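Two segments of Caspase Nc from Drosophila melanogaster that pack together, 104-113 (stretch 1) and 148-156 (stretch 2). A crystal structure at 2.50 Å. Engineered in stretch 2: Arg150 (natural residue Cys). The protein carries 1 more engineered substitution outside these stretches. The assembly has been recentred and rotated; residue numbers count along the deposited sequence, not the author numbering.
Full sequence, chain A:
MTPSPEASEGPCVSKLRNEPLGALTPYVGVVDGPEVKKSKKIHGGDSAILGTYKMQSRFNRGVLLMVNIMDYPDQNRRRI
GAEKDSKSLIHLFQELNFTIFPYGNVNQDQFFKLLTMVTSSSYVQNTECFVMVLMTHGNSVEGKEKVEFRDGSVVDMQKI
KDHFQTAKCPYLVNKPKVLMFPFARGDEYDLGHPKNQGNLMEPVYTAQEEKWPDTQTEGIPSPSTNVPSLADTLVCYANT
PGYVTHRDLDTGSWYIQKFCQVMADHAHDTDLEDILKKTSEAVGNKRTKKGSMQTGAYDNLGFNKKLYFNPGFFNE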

# COMPACT_ATOMS: atom_id res chain seq x y z
N GLY A 104 -14.98 0.36 -0.58
CA GLY A 104 -15.25 -0.11 -1.93
C GLY A 104 -15.25 1.06 -2.90
O GLY A 104 -14.27 1.81 -2.99
N ASN A 105 -16.35 1.23 -3.63
CA ASN A 105 -16.44 2.33 -4.59
C ASN A 105 -16.65 3.69 -3.92
O ASN A 105 -17.51 3.85 -3.07
CB ASN A 105 -17.57 2.07 -5.59
CG ASN A 105 -17.35 0.80 -6.40
OD1 ASN A 105 -16.26 0.56 -6.91
ND2 ASN A 105 -18.40 -0.01 -6.51
N VAL A 106 -15.84 4.66 -4.32
CA VAL A 106 -15.96 6.01 -3.78
C VAL A 106 -15.59 6.99 -4.87
O VAL A 106 -14.84 6.65 -5.79
CB VAL A 106 -15.04 6.24 -2.54
CG1 VAL A 106 -15.50 5.38 -1.38
CG2 VAL A 106 -13.60 5.94 -2.88
N ASN A 107 -16.13 8.20 -4.77
CA ASN A 107 -15.85 9.24 -5.75
C ASN A 107 -14.71 10.13 -5.29
O ASN A 107 -14.29 10.08 -4.14
CB ASN A 107 -17.10 10.09 -5.98
CG ASN A 107 -17.59 10.76 -4.72
OD1 ASN A 107 -16.88 11.56 -4.11
ND2 ASN A 107 -18.81 10.45 -4.31
N GLN A 108 -14.21 10.95 -6.21
CA GLN A 108 -13.11 11.85 -5.91
C GLN A 108 -13.34 12.60 -4.60
O GLN A 108 -12.42 12.75 -3.79
CB GLN A 108 -12.94 12.85 -7.04
CG GLN A 108 -11.79 13.80 -6.85
CD GLN A 108 -11.57 14.69 -8.05
OE1 GLN A 108 -11.59 14.22 -9.20
NE2 GLN A 108 -11.35 15.97 -7.81
N ASP A 109 -14.56 13.07 -4.40
CA ASP A 109 -14.89 13.83 -3.20
C ASP A 109 -14.89 12.98 -1.94
O ASP A 109 -14.37 13.39 -0.91
CB ASP A 109 -16.25 14.50 -3.37
CG ASP A 109 -16.53 15.52 -2.28
OD1 ASP A 109 -15.74 16.48 -2.15
OD2 ASP A 109 -17.54 15.35 -1.55
N GLN A 110 -15.47 11.79 -2.01
CA GLN A 110 -15.51 10.91 -0.84
C GLN A 110 -14.10 10.45 -0.48
O GLN A 110 -13.72 10.44 0.69
CB GLN A 110 -16.38 9.69 -1.13
CG GLN A 110 -17.83 10.02 -1.43
CD GLN A 110 -18.64 8.77 -1.74
OE1 GLN A 110 -18.30 7.99 -2.62
NE2 GLN A 110 -19.73 8.58 -1.00
N PHE A 111 -13.33 10.09 -1.50
CA PHE A 111 -11.97 9.61 -1.28
C PHE A 111 -11.14 10.54 -0.42
O PHE A 111 -10.55 10.10 0.57
CB PHE A 111 -11.24 9.41 -2.61
CG PHE A 111 -9.82 8.97 -2.43
CD1 PHE A 111 -9.53 7.71 -1.94
CD2 PHE A 111 -8.78 9.86 -2.63
CE1 PHE A 111 -8.24 7.33 -1.65
CE2 PHE A 111 -7.48 9.50 -2.35
CZ PHE A 111 -7.20 8.23 -1.85
N PHE A 112 -11.07 11.81 -0.80
CA PHE A 112 -10.29 12.78 -0.06
C PHE A 112 -10.85 13.10 1.32
O PHE A 112 -10.14 13.63 2.17
CB PHE A 112 -10.14 14.08 -0.86
CG PHE A 112 -9.14 13.99 -1.97
CD1 PHE A 112 -9.55 13.71 -3.27
CD2 PHE A 112 -7.78 14.13 -1.71
CE1 PHE A 112 -8.61 13.59 -4.30
CE2 PHE A 112 -6.84 14.01 -2.73
CZ PHE A 112 -7.26 13.73 -4.03
N LYS A 113 -12.12 12.79 1.53
CA LYS A 113 -12.71 13.05 2.83
C LYS A 113 -12.31 11.89 3.74
O LYS A 113 -11.95 12.11 4.90
CB LYS A 113 -14.23 13.16 2.73
CG LYS A 113 -14.89 13.61 4.03
CD LYS A 113 -16.36 13.95 3.85
CE LYS A 113 -16.98 14.44 5.16
NZ LYS A 113 -18.38 14.92 4.99
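Stretch 2 (148-156) EFRDGSVVD

Stretch 1 runs as an extended loop into a helix that begins at Gln108 and continues beyond Lys113. Asn107 caps its start, its OD1 accepting from Gln110 N at 2.5 Å, while Asn107 N donates to Gln110 OE1 at 3.1 Å. Stretch 2 folds through a type I turn from Phe149 to Gly152, closed by Gly152 N to Phe149 O at 2.8 Å; Gly152, with positive phi, leads on to a weakly bonded strand at about 154-156. The strand axis makes an angle of 46° with that of the helix, N-to-C directions compared, and approaches it to 10.1 Å. The nearest CA atoms across the two stretches are those of Asn107 and Phe149, 5.1 Å apart, and one backbone hydrogen bond joins the stretches, Arg150 N to Val106 O at 3.0 Å.

Next to this bond, Phe149 packs against the first turn of the helix. Gln108 CA lies over one face of its ring, 3.9 Å from the centroid, and Phe149 CE2 approaches Phe111 CG obliquely at 3.3 Å. The engineered Arg150 places its CB 4.0 Å from Asn105 CB. Within the turn, Asp151 OD1 lies 3.2 Å from Asn107 CB; just beyond it, Ser153 OG lies 3.3 Å from Gln108 CB. Farther along, Val155 CG1 meets the edge of the Phe112 ring, 3.8 Å from CZ of Phe112.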

# COMPACT_ATOMS: atom_id res chain seq x y z
N GLU A 148 -8.60 7.28 -11.44
CA GLU A 148 -10.06 7.27 -11.59
C GLU A 148 -10.80 6.82 -10.34
O GLU A 148 -10.26 6.07 -9.52
CB GLU A 148 -10.49 6.31 -12.70
CG GLU A 148 -10.43 6.81 -14.11
CD GLU A 148 -11.23 5.90 -15.03
OE1 GLU A 148 -12.47 6.03 -15.06
OE2 GLU A 148 -10.61 5.05 -15.70
N PHE A 149 -12.04 7.26 -10.22
CA PHE A 149 -12.89 6.88 -9.10
C PHE A 149 -14.22 6.36 -9.64
O PHE A 149 -14.42 6.31 -10.86
CB PHE A 149 -13.12 8.07 -8.15
CG PHE A 149 -11.87 8.55 -7.47
CD1 PHE A 149 -11.13 9.60 -8.00
CD2 PHE A 149 -11.42 7.94 -6.31
CE1 PHE A 149 -9.95 10.02 -7.39
CE2 PHE A 149 -10.24 8.35 -5.69
CZ PHE A 149 -9.51 9.40 -6.24
N ARG A 150 -15.12 5.97 -8.74
CA ARG A 150 -16.44 5.45 -9.10
C ARG A 150 -17.19 6.32 -10.12
O ARG A 150 -17.71 5.82 -11.12
CB ARG A 150 -17.29 5.31 -7.84
CG ARG A 150 -18.74 4.93 -8.09
CD ARG A 150 -19.67 5.84 -7.31
NE ARG A 150 -21.00 5.26 -7.18
CZ ARG A 150 -21.97 5.79 -6.43
NH1 ARG A 150 -21.76 6.91 -5.75
NH2 ARG A 150 -23.15 5.19 -6.36
N ASP A 151 -17.26 7.62 -9.84
CA ASP A 151 -17.95 8.57 -10.69
C ASP A 151 -17.21 8.84 -12.00
O ASP A 151 -17.60 9.71 -12.78
CB ASP A 151 -18.16 9.88 -9.93
CG ASP A 151 -16.86 10.52 -9.49
OD1 ASP A 151 -16.91 11.54 -8.77
OD2 ASP A 151 -15.79 9.99 -9.86
N GLY A 152 -16.14 8.09 -12.25
CA GLY A 152 -15.38 8.28 -13.47
C GLY A 152 -14.44 9.48 -13.43
O GLY A 152 -13.61 9.64 -14.32
N SER A 153 -14.57 10.32 -12.40
CA SER A 153 -13.71 11.49 -12.28
C SER A 153 -12.23 11.12 -12.11
O SER A 153 -11.90 9.97 -11.79
CB SER A 153 -14.17 12.36 -11.10
OG SER A 153 -14.07 11.64 -9.88
N VAL A 154 -11.35 12.09 -12.31
CA VAL A 154 -9.91 11.86 -12.20
C VAL A 154 -9.19 12.91 -11.36
O VAL A 154 -9.70 14.01 -11.15
CB VAL A 154 -9.27 11.83 -13.60
CG1 VAL A 154 -9.87 10.70 -14.42
CG2 VAL A 154 -9.48 13.15 -14.29
N VAL A 155 -8.00 12.56 -10.88
CA VAL A 155 -7.20 13.45 -10.05
C VAL A 155 -5.71 13.20 -10.29
O VAL A 155 -5.32 12.08 -10.63
CB VAL A 155 -7.45 13.19 -8.55
CG1 VAL A 155 -6.74 14.25 -7.71
CG2 VAL A 155 -8.92 13.17 -8.26
N ASP A 156 -4.90 14.23 -10.11
CA ASP A 156 -3.45 14.09 -10.27
C ASP A 156 -2.96 13.28 -9.08
O ASP A 156 -3.21 13.65 -7.93
CB ASP A 156 -2.76 15.46 -10.24
CG ASP A 156 -2.72 16.13 -11.60
OD1 ASP A 156 -2.07 17.19 -11.72
OD2 ASP A 156 -3.33 15.60 -12.55